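Local atomic coordinates of glutathione S-transferase (Pseudomonas fluorescens, PDB entry 3M3M), a protein that binds glutathione and probably catalyses the attachment of its thiol sulfur to electrophilic compounds. Residues E68-A71 against I72-F75; N14-K17 against I18-M21; L58-E61 against D62-L66; L76-S80 against Q81-S85. All coordinates share one frame; numbering follows the deposited sequence.

All four interactions are local, and helix 69-77 links them: interaction 1 forms its first turns and interaction 4 its exit, while interactions 2 and 3 supply elements packed against it. Interaction 2, in helix 13-24, is wholly buried, interactions 1 and 4 are partly buried, and the 58-66 hairpin lies at the surface. Interactions 1 and 2 both meet glutathione and join through Ser69 OG and Lys17 NZ, 3.1 Å apart, so polar groups join them beside the ligand. Contacts between the others are mainly packing: Phe75 packs on Leu60 and Leu66, Leu76 on Leu58, and Met21 on Phe82. Strand pairing marks interaction 3, and consecutive beta turns mark interaction 4.

Interaction 1 of 4, residues E68-A71 against I72-F75; sequences ESNA and ILNF. With NA (sodium ion), chain C; GSH (glutathione), chain B.
With chi1 at -86°, CG of Asn74 stays beside its own backbone N, and a steep second torsion turns the amide back along the helix until ND2 lies 3.0 Å from Asn70 O. That oxygen sits only 7° out of the Asn74 amide plane, so the N-H is well aimed. Asn74 N donates to the same atom at 3.2 Å, and the two donors arrive from opposite faces of the carbonyl plane; Asn70 O is thus gripped twice. ND2 has a further partner in Gln97 of helix 87-117. Leu73 runs alongside the Asn70 side chain and points the same way, its CD1 3.9 Å from Asn70 OD1, while the Asn70 amide is itself held by Glu100 and Lys17.

These residues form the start of helix 69-77 in the thioredoxin-like domain, with Glu68 as N-cap and Ile72 N bonded to Glu68 O. The helix start faces the glutamyl end of glutathione: Ser69 N makes a nearly straight bond (169°) to glutathione O11 at 2.8 Å, and Ser69 OG donates to O12 at 2.7 Å. The helix terminus would be expected to favour this carboxylate. Glu68, bent at chi2, brings OE1 to 2.7 Å from glutathione N1. The sodium ion bridges Glu68 OE1, at 2.9 Å, and glutathione O12, and Asn70 also lines its site.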
loop_
_atom_site.group_PDB
_atom_site.type_symbol
_atom_site.label_atom_id
_atom_site.label_comp_id
_atom_site.label_asym_id
_atom_site.label_seq_id
_atom_site.Cartn_x
_atom_site.Cartn_y
_atom_site.Cartn_z
ATOM N N GLU A 68 10.318 -4.617 1.144
ATOM C CA GLU A 68 9.342 -3.904 1.949
ATOM C C GLU A 68 8.809 -2.692 1.162
ATOM O O GLU A 68 9.466 -1.798 0.962
ATOM C CB GLU A 68 9.896 -3.508 3.300
ATOM C CG GLU A 68 10.096 -4.694 4.232
ATOM C CD GLU A 68 8.824 -5.405 4.607
ATOM O OE1 GLU A 68 7.846 -4.752 4.839
ATOM O OE2 GLU A 68 8.919 -6.581 4.743
ATOM N N SER A 69 7.549 -2.770 0.793
ATOM C CA SER A 69 6.914 -1.720 0.012
ATOM C C SER A 69 7.089 -0.378 0.665
ATOM O O SER A 69 7.369 0.588 -0.042
ATOM C CB SER A 69 5.380 -2.001 -0.156
ATOM O OG SER A 69 4.687 -2.037 1.089
ATOM N N ASN A 70 6.939 -0.295 1.980
ATOM C CA ASN A 70 7.046 1.049 2.590
ATOM C C ASN A 70 8.499 1.578 2.613
ATOM O O ASN A 70 8.695 2.800 2.584
ATOM C CB ASN A 70 6.444 1.094 3.982
ATOM C CG ASN A 70 4.917 1.034 3.964
ATOM O OD1 ASN A 70 4.280 1.076 2.922
ATOM N ND2 ASN A 70 4.330 0.856 5.140
ATOM N N ALA A 71 9.491 0.649 2.613
ATOM C CA ALA A 71 10.921 1.128 2.548
ATOM C C ALA A 71 11.215 1.550 1.112
ATOM O O ALA A 71 11.828 2.577 0.898
ATOM C CB ALA A 71 11.880 -0.017 2.957
ATOM N N ILE A 72 10.640 0.819 0.183
ATOM C CA ILE A 72 10.783 1.240 -1.245
ATOM C C ILE A 72 10.159 2.621 -1.486
ATOM O O ILE A 72 10.778 3.475 -2.159
ATOM C CB ILE A 72 10.186 0.153 -2.205
ATOM C CG1 ILE A 72 10.983 -1.175 -2.079
ATOM C CG2 ILE A 72 10.208 0.745 -3.687
ATOM C CD1 ILE A 72 10.097 -2.357 -2.616
ATOM N N LEU A 73 9.000 2.926 -0.903
ATOM C CA LEU A 73 8.433 4.256 -1.012
ATOM C C LEU A 73 9.418 5.295 -0.473
ATOM O O LEU A 73 9.598 6.377 -1.080
ATOM C CB LEU A 73 7.103 4.374 -0.253
ATOM C CG LEU A 73 5.910 3.565 -0.820
ATOM C CD1 LEU A 73 4.691 3.729 0.117
ATOM C CD2 LEU A 73 5.619 4.143 -2.264
ATOM N N ASN A 74 10.027 5.007 0.699
ATOM C CA ASN A 74 11.019 6.008 1.208
ATOM C C ASN A 74 12.198 6.237 0.243
ATOM O O ASN A 74 12.654 7.431 0.099
ATOM C CB ASN A 74 11.519 5.548 2.572
ATOM C CG ASN A 74 10.559 6.024 3.738
ATOM O OD1 ASN A 74 10.699 7.128 4.253
ATOM N ND2 ASN A 74 9.534 5.267 4.019
ATOM N N PHE A 75 12.744 5.150 -0.321
ATOM C CA PHE A 75 13.893 5.287 -1.249
ATOM C C PHE A 75 13.459 6.150 -2.467
ATOM O O PHE A 75 14.210 7.073 -2.864
ATOM C CB PHE A 75 14.249 3.935 -1.749
ATOM C CG PHE A 75 15.311 3.916 -2.725
ATOM C CD1 PHE A 75 16.631 4.190 -2.315
ATOM C CD2 PHE A 75 15.030 3.683 -4.127
ATOM C CE1 PHE A 75 17.714 4.139 -3.271
ATOM C CE2 PHE A 75 16.134 3.642 -5.056
ATOM C CZ PHE A 75 17.420 3.949 -4.616
HETATM NA NA NA C . 6.460 -2.352 4.040
HETATM N N1 GSH B . 5.519 -6.072 4.707
HETATM C CA1 GSH B . 5.575 -6.414 3.231
HETATM C C1 GSH B . 5.509 -5.164 2.348
HETATM O O11 GSH B . 6.160 -5.184 1.263
HETATM O O12 GSH B . 4.770 -4.210 2.715
HETATM C CB1 GSH B . 4.352 -7.355 2.980
HETATM C CG1 GSH B . 4.379 -7.699 1.524
HETATM C CD1 GSH B . 3.442 -8.889 1.230
HETATM O OE1 GSH B . 2.692 -9.476 2.244
HETATM N N2 GSH B . 3.331 -9.393 -0.035
HETATM C CA2 GSH B . 2.429 -10.511 -0.304
HETATM C C2 GSH B . 3.275 -11.656 -0.655
HETATM O O2 GSH B . 4.350 -11.425 -1.402
HETATM C CB2 GSH B . 1.546 -10.084 -1.507
HETATM S SG2 GSH B . 0.466 -8.606 -1.053
HETATM N N3 GSH B . 2.978 -12.869 -0.217
HETATM C CA3 GSH B . 3.819 -13.987 -0.678
HETATM C C3 GSH B . 4.098 -15.010 0.408
HETATM O O31 GSH B . 4.459 -16.187 0.101
HETATM O O32 GSH B . 4.009 -14.666 1.598
#

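Interaction 2 of 4, residues N14-K17 against I18-M21; sequences NCYK and IKLM. With GSH (glutathione), chain B.
Tyr16 and Leu20, one helical turn apart, cross obliquely. CG of Tyr16 lies opposite its own backbone N (chi1 177°), which turns the ring along the helix toward Leu20. Leu20 CB is then 4.0 Å from Tyr16 CE1, and Leu20 CD2 the same distance from the hydroxyl OH at the far end. Lys19 comes to the ring differently: its CD lies near the ring plane at the edge, 4.3 Å from Tyr16 CD1. The polar ends of both residues go on to the C-terminal tail, Tyr16 OH bonding to Val198 O and Lys19 NZ to the carbonyls of Pro199 and Met200, with a salt bridge to Asp202.

Lys17 leaves the helix in another direction. Its chain is extended beyond CG and takes NZ to Ser69 OG and to a salt bridge with Glu100, which probably balances its buried charge. Beside its root, Ile18 CD1 packs 4.1 Å from Lys17 CB.

Among the backbone atoms, Cys15 O has two donors. Lys19 N approaches in the carbonyl plane at 3.1 Å, whereas Ile18 N, at 2.9 Å, stands 61° above it. Leu20 N bonds to Tyr16 O at 2.8 Å. Asn14 O, by contrast, is buried without a polar partner, its neighbour here being Ile18 CG1 at 3.9 Å.

Helix 13-24 is the connection in a beta-alpha-beta unit between strands 4-8 and 29-33, the thioredoxin-fold element whose N-terminal turn, with Asn14, borders the glutathione pocket.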
loop_
_atom_site.group_PDB
_atom_site.type_symbol
_atom_site.label_atom_id
_atom_site.label_comp_id
_atom_site.label_asym_id
_atom_site.label_seq_id
_atom_site.Cartn_x
_atom_site.Cartn_y
_atom_site.Cartn_z
ATOM N N ASN A 14 0.263 -3.894 -1.754
ATOM C CA ASN A 14 1.660 -3.529 -1.462
ATOM C C ASN A 14 2.460 -3.197 -2.726
ATOM O O ASN A 14 3.293 -2.290 -2.734
ATOM C CB ASN A 14 2.349 -4.635 -0.659
ATOM C CG ASN A 14 1.705 -4.773 0.717
ATOM O OD1 ASN A 14 1.269 -5.900 1.106
ATOM N ND2 ASN A 14 1.647 -3.653 1.453
ATOM N N CYS A 15 2.153 -3.888 -3.830
ATOM C CA CYS A 15 2.812 -3.601 -5.109
ATOM C C CYS A 15 2.219 -2.362 -5.807
ATOM O O CYS A 15 2.970 -1.599 -6.474
ATOM C CB CYS A 15 2.627 -4.836 -6.034
ATOM S SG CYS A 15 3.506 -6.298 -5.389
ATOM N N TYR A 16 0.888 -2.158 -5.688
ATOM C CA TYR A 16 0.282 -0.944 -6.195
ATOM C C TYR A 16 0.931 0.336 -5.631
ATOM O O TYR A 16 1.148 1.342 -6.344
ATOM C CB TYR A 16 -1.222 -0.948 -5.875
ATOM C CG TYR A 16 -1.922 0.336 -6.319
ATOM C CD1 TYR A 16 -1.599 0.993 -7.569
ATOM C CD2 TYR A 16 -2.881 0.905 -5.452
ATOM C CE1 TYR A 16 -2.284 2.208 -7.928
ATOM C CE2 TYR A 16 -3.567 2.115 -5.801
ATOM C CZ TYR A 16 -3.260 2.715 -7.069
ATOM O OH TYR A 16 -3.888 3.919 -7.385
ATOM N N LYS A 17 1.316 0.331 -4.329
ATOM C CA LYS A 17 2.041 1.461 -3.798
ATOM C C LYS A 17 3.229 1.850 -4.655
ATOM O O LYS A 17 3.442 3.066 -4.857
ATOM C CB LYS A 17 2.687 1.100 -2.413
ATOM C CG LYS A 17 1.668 0.832 -1.315
ATOM C CD LYS A 17 2.360 0.136 -0.143
ATOM C CE LYS A 17 1.322 -0.250 0.902
ATOM N NZ LYS A 17 1.963 -0.943 2.102
ATOM N N ILE A 18 3.964 0.860 -5.189
ATOM C CA ILE A 18 5.187 1.131 -5.952
ATOM C C ILE A 18 4.826 1.562 -7.404
ATOM O O ILE A 18 5.432 2.521 -7.942
ATOM C CB ILE A 18 6.080 -0.092 -5.942
ATOM C CG1 ILE A 18 6.302 -0.603 -4.464
ATOM C CG2 ILE A 18 7.428 0.267 -6.565
ATOM C CD1 ILE A 18 6.623 0.518 -3.428
ATOM N N LYS A 19 3.834 0.920 -7.988
ATOM C CA LYS A 19 3.335 1.390 -9.341
ATOM C C LYS A 19 2.942 2.870 -9.208
ATOM O O LYS A 19 3.303 3.722 -10.047
ATOM C CB LYS A 19 2.104 0.552 -9.758
ATOM C CG LYS A 19 1.555 1.058 -11.140
ATOM C CD LYS A 19 0.174 0.448 -11.431
ATOM C CE LYS A 19 -0.382 1.087 -12.772
ATOM N NZ LYS A 19 -1.710 0.414 -13.127
ATOM N N LEU A 20 2.118 3.164 -8.192
ATOM C CA LEU A 20 1.675 4.575 -8.030
ATOM C C LEU A 20 2.842 5.548 -7.826
ATOM O O LEU A 20 2.946 6.590 -8.507
ATOM C CB LEU A 20 0.735 4.647 -6.785
ATOM C CG LEU A 20 0.115 6.045 -6.499
ATOM C CD1 LEU A 20 -0.526 6.768 -7.845
ATOM C CD2 LEU A 20 -1.001 5.826 -5.409
HETATM N N MSE A 21 3.759 5.181 -6.906
HETATM C CA MSE A 21 4.931 6.083 -6.673
HETATM C C MSE A 21 5.815 6.313 -7.921
HETATM O O MSE A 21 6.156 7.472 -8.215
HETATM C CB MSE A 21 5.766 5.475 -5.572
HETATM C CG MSE A 21 7.027 6.253 -5.165
HETATM SE SE MSE A 21 6.522 7.753 -3.941
HETATM C CE MSE A 21 5.909 9.152 -5.199
HETATM N N1 GSH B . 5.519 -6.072 4.707
HETATM C CA1 GSH B . 5.575 -6.414 3.231
HETATM C C1 GSH B . 5.509 -5.164 2.348
HETATM O O11 GSH B . 6.160 -5.184 1.263
HETATM O O12 GSH B . 4.770 -4.210 2.715
HETATM C CB1 GSH B . 4.352 -7.355 2.980
HETATM C CG1 GSH B . 4.379 -7.699 1.524
HETATM C CD1 GSH B . 3.442 -8.889 1.230
HETATM O OE1 GSH B . 2.692 -9.476 2.244
HETATM N N2 GSH B . 3.331 -9.393 -0.035
HETATM C CA2 GSH B . 2.429 -10.511 -0.304
HETATM C C2 GSH B . 3.275 -11.656 -0.655
HETATM O O2 GSH B . 4.350 -11.425 -1.402
HETATM C CB2 GSH B . 1.546 -10.084 -1.507
HETATM S SG2 GSH B . 0.466 -8.606 -1.053
HETATM N N3 GSH B . 2.978 -12.869 -0.217
HETATM C CA3 GSH B . 3.819 -13.987 -0.678
HETATM C C3 GSH B . 4.098 -15.010 0.408
HETATM O O31 GSH B . 4.459 -16.187 0.101
HETATM O O32 GSH B . 4.009 -14.666 1.598
#

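Interaction 3 of 4, residues L58-E61 against D62-L66; sequences LELE and DGTCL
Backbone hydrogen bonds join Leu58 and Leu66 in both directions: Leu58 N to Leu66 O and Leu66 N to Leu58 O are each 2.8 Å. Together they make an antiparallel hydrogen-bonded pair. Nearer the turn, Leu60 N donates to Thr64 O, also at 2.8 Å. Gly63 N then reaches Leu60 O at 2.9 Å and closes a type I turn over Leu60 to Gly63, although it stands 50° above the carbonyl plane. Between the Leu58-Leu66 pair and the Leu60-Thr64 bond lies the non-hydrogen-bonded pair Glu59 and Cys65, supplemented by CA-H...O contacts from Cys65 CA to Leu58 O and from Glu59 CA to Thr64 O.

This is the beta hairpin of strands 57-60 and 65-67, which places 65-67 at one border of the four-stranded sheet in the thioredoxin-like domain.

Side-chain hydrogen bonds probably stiffen the turn. Asp62 OD1 accepts from Thr64 N at 3.0 Å, an Asx turn, and from Thr64 OG1 at 2.7 Å, both donors coming from the same face of the carboxylate. CG of Asp62 stands between its backbone N and carbonyl carbon (chi1 67°), which brings OD1 to Thr64.

Apolar packing joins Leu60 to Leu66, which meet at an angle through their CD1 methyls, 4.2 Å apart, and Phe75 of helix 69-77 touches both. On the sheet face of Glu59 and Cys65, Cys65 SG lies 3.9 Å from Glu59 CB, and the Glu59 carboxylate continues to the Tyr7 hydroxyl and a salt bridge with Lys49.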
loop_
_atom_site.group_PDB
_atom_site.type_symbol
_atom_site.label_atom_id
_atom_site.label_comp_id
_atom_site.label_asym_id
_atom_site.label_seq_id
_atom_site.Cartn_x
_atom_site.Cartn_y
_atom_site.Cartn_z
ATOM N N LEU A 58 12.169 -4.113 -5.455
ATOM C CA LEU A 58 12.647 -3.106 -6.429
ATOM C C LEU A 58 14.099 -3.472 -6.668
ATOM O O LEU A 58 14.918 -3.548 -5.738
ATOM C CB LEU A 58 12.564 -1.690 -5.873
ATOM C CG LEU A 58 13.161 -0.615 -6.798
ATOM C CD1 LEU A 58 12.282 -0.510 -7.993
ATOM C CD2 LEU A 58 13.220 0.772 -6.165
ATOM N N GLU A 59 14.412 -3.739 -7.938
ATOM C CA GLU A 59 15.792 -4.078 -8.282
ATOM C C GLU A 59 16.402 -2.917 -9.069
ATOM O O GLU A 59 15.801 -2.409 -10.020
ATOM C CB GLU A 59 15.802 -5.351 -9.146
ATOM C CG GLU A 59 17.243 -5.679 -9.672
ATOM C CD GLU A 59 17.160 -6.927 -10.563
ATOM O OE1 GLU A 59 16.682 -7.928 -10.100
ATOM O OE2 GLU A 59 17.593 -6.903 -11.725
ATOM N N LEU A 60 17.560 -2.453 -8.612
ATOM C CA LEU A 60 18.274 -1.310 -9.215
ATOM C C LEU A 60 19.227 -1.806 -10.298
ATOM O O LEU A 60 19.485 -3.000 -10.442
ATOM C CB LEU A 60 19.088 -0.549 -8.129
ATOM C CG LEU A 60 18.267 -0.270 -6.816
ATOM C CD1 LEU A 60 19.177 0.405 -5.764
ATOM C CD2 LEU A 60 16.970 0.585 -7.061
ATOM N N GLU A 61 19.786 -0.845 -11.032
ATOM C CA GLU A 61 20.620 -1.180 -12.194
ATOM C C GLU A 61 21.830 -2.033 -11.867
ATOM O O GLU A 61 22.201 -2.894 -12.662
ATOM C CB GLU A 61 21.009 0.148 -12.861
ATOM C CG GLU A 61 21.377 0.065 -14.324
ATOM C CD GLU A 61 21.521 1.487 -14.967
ATOM O OE1 GLU A 61 20.811 2.443 -14.534
ATOM O OE2 GLU A 61 22.351 1.646 -15.897
ATOM N N ASP A 62 22.397 -1.922 -10.670
ATOM C CA ASP A 62 23.558 -2.734 -10.281
ATOM C C ASP A 62 23.193 -4.082 -9.669
ATOM O O ASP A 62 24.045 -4.856 -9.216
ATOM C CB ASP A 62 24.506 -1.913 -9.406
ATOM C CG ASP A 62 23.899 -1.559 -8.011
ATOM O OD1 ASP A 62 22.766 -2.033 -7.685
ATOM O OD2 ASP A 62 24.570 -0.825 -7.249
ATOM N N GLY A 63 21.883 -4.379 -9.653
ATOM C CA GLY A 63 21.419 -5.679 -9.165
ATOM C C GLY A 63 20.942 -5.642 -7.713
ATOM O O GLY A 63 20.381 -6.626 -7.249
ATOM N N THR A 64 21.225 -4.538 -7.007
ATOM C CA THR A 64 20.823 -4.378 -5.608
ATOM C C THR A 64 19.280 -4.497 -5.582
ATOM O O THR A 64 18.618 -3.917 -6.425
ATOM C CB THR A 64 21.193 -2.999 -5.104
ATOM O OG1 THR A 64 22.625 -2.852 -5.161
ATOM C CG2 THR A 64 20.741 -2.848 -3.595
ATOM N N CYS A 65 18.745 -5.263 -4.619
ATOM C CA CYS A 65 17.294 -5.470 -4.481
ATOM C C CYS A 65 16.845 -4.922 -3.137
ATOM O O CYS A 65 17.456 -5.276 -2.128
ATOM C CB CYS A 65 16.944 -6.955 -4.500
ATOM S SG CYS A 65 17.057 -7.590 -6.200
ATOM N N LEU A 66 15.825 -4.042 -3.152
ATOM C CA LEU A 66 15.286 -3.443 -1.914
ATOM C C LEU A 66 13.875 -4.057 -1.792
ATOM O O LEU A 66 13.139 -4.184 -2.781
ATOM C CB LEU A 66 15.149 -1.911 -2.079
ATOM C CG LEU A 66 16.515 -1.223 -2.456
ATOM C CD1 LEU A 66 16.210 0.198 -2.848
ATOM C CD2 LEU A 66 17.409 -1.291 -1.256
#

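Interaction 4 of 4, residues L76-S80 against Q81-S85; sequences LADGS and QFLPS
Ser80 and Phe82 meet at the junction of two successive beta turns, a type II turn over Ala77 to Ser80 and a type I turn over Ser80 to Leu83, by which the chain leaves helix 69-77. Phe82 N donates to Ser80 OG at 3.0 Å, the side-chain bond of an ST turn. The chi1 of 72° seats OG between its backbone N and carbonyl carbon, where it also lies at the edge of the Phe82 ring, near the ring plane and 3.5 Å from Phe82 CD2. Leu83 N closes the second turn on Ser80 O through a weak, though straight, bond.

Behind these groups, Ala77 O fixes Ser80: it accepts from Ser80 OG at 2.7 Å and from Ser80 N, both on one face of the carbonyl plane. Ala77 CB points toward the following loop and rests 3.9 Å from Leu83 CB, and it also touches Phe82 CB. Leu83 slants past Asp78, with CD2 3.8 Å from Asp78 CA. Over one face of the Phe82 ring, Gln81 CG lies 3.8 Å above the plane, offset toward the rim.

Farther out, Met21 and Leu24 of helix 13-24 pack on Phe82, and Ile159 touches Ala77, Phe82 and Leu83. A water spans the two turns, accepting from Gly79 N and donating to Leu83 O, 2.7 Å from each.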
loop_
_atom_site.group_PDB
_atom_site.type_symbol
_atom_site.label_atom_id
_atom_site.label_comp_id
_atom_site.label_asym_id
_atom_site.label_seq_id
_atom_site.Cartn_x
_atom_site.Cartn_y
_atom_site.Cartn_z
ATOM N N LEU A 76 12.281 5.845 -3.046
ATOM C CA LEU A 76 11.863 6.589 -4.284
ATOM C C LEU A 76 11.543 8.035 -4.006
ATOM O O LEU A 76 11.802 8.953 -4.849
ATOM C CB LEU A 76 10.637 5.902 -4.949
ATOM C CG LEU A 76 10.966 4.515 -5.468
ATOM C CD1 LEU A 76 9.708 3.727 -5.961
ATOM C CD2 LEU A 76 12.055 4.565 -6.579
ATOM N N ALA A 77 10.986 8.306 -2.847
ATOM C CA ALA A 77 10.414 9.655 -2.518
ATOM C C ALA A 77 11.466 10.618 -1.933
ATOM O O ALA A 77 11.196 11.816 -1.717
ATOM C CB ALA A 77 9.245 9.548 -1.504
ATOM N N ASP A 78 12.604 10.061 -1.506
ATOM C CA ASP A 78 13.455 10.909 -0.631
ATOM C C ASP A 78 13.938 12.087 -1.525
ATOM O O ASP A 78 14.310 11.895 -2.702
ATOM C CB ASP A 78 14.624 10.114 -0.124
ATOM C CG ASP A 78 15.656 10.991 0.554
ATOM O OD1 ASP A 78 16.791 11.078 -0.040
ATOM O OD2 ASP A 78 15.234 11.680 1.537
ATOM N N GLY A 79 13.864 13.286 -0.943
ATOM C CA GLY A 79 14.182 14.517 -1.714
ATOM C C GLY A 79 13.059 15.052 -2.563
ATOM O O GLY A 79 13.305 16.010 -3.316
ATOM N N SER A 80 11.850 14.439 -2.533
ATOM C CA SER A 80 10.710 14.921 -3.296
ATOM C C SER A 80 9.687 15.553 -2.378
ATOM O O SER A 80 9.791 15.473 -1.113
ATOM C CB SER A 80 10.009 13.802 -4.116
ATOM O OG SER A 80 9.295 12.953 -3.198
ATOM N N GLN A 81 8.624 16.113 -2.970
ATOM C CA GLN A 81 7.567 16.695 -2.188
ATOM C C GLN A 81 6.751 15.577 -1.482
ATOM O O GLN A 81 5.805 15.911 -0.719
ATOM C CB GLN A 81 6.571 17.415 -3.084
ATOM C CG GLN A 81 5.900 16.518 -4.146
ATOM C CD GLN A 81 6.702 16.439 -5.483
ATOM O OE1 GLN A 81 7.961 16.541 -5.528
ATOM N NE2 GLN A 81 5.949 16.262 -6.571
ATOM N N PHE A 82 7.047 14.316 -1.788
ATOM C CA PHE A 82 6.241 13.214 -1.087
ATOM C C PHE A 82 6.822 12.727 0.222
ATOM O O PHE A 82 6.218 11.816 0.856
ATOM C CB PHE A 82 6.067 12.033 -2.054
ATOM C CG PHE A 82 5.383 12.451 -3.303
ATOM C CD1 PHE A 82 4.007 12.568 -3.297
ATOM C CD2 PHE A 82 6.101 12.634 -4.501
ATOM C CE1 PHE A 82 3.312 12.899 -4.476
ATOM C CE2 PHE A 82 5.414 12.994 -5.706
ATOM C CZ PHE A 82 4.035 13.142 -5.669
ATOM N N LEU A 83 7.982 13.268 0.599
ATOM C CA LEU A 83 8.623 12.838 1.888
ATOM C C LEU A 83 9.238 14.137 2.485
ATOM O O LEU A 83 10.273 14.612 1.973
ATOM C CB LEU A 83 9.752 11.774 1.638
ATOM C CG LEU A 83 10.481 11.360 2.953
ATOM C CD1 LEU A 83 9.468 10.791 3.912
ATOM C CD2 LEU A 83 11.545 10.412 2.573
ATOM N N PRO A 84 8.639 14.640 3.579
ATOM C CA PRO A 84 9.154 15.837 4.248
ATOM C C PRO A 84 10.564 15.593 4.757
ATOM O O PRO A 84 10.908 14.492 5.144
ATOM C CB PRO A 84 8.194 16.066 5.422
ATOM C CG PRO A 84 6.905 15.305 5.087
ATOM C CD PRO A 84 7.340 14.181 4.128
ATOM N N SER A 85 11.396 16.632 4.745
ATOM C CA SER A 85 12.746 16.497 5.323
ATOM C C SER A 85 12.765 16.956 6.812
ATOM O O SER A 85 13.654 16.519 7.536
ATOM C CB SER A 85 13.741 17.357 4.480
ATOM O OG SER A 85 13.172 18.659 4.393
HETATM O O HOH W 1 12.878 14.033 1.450
#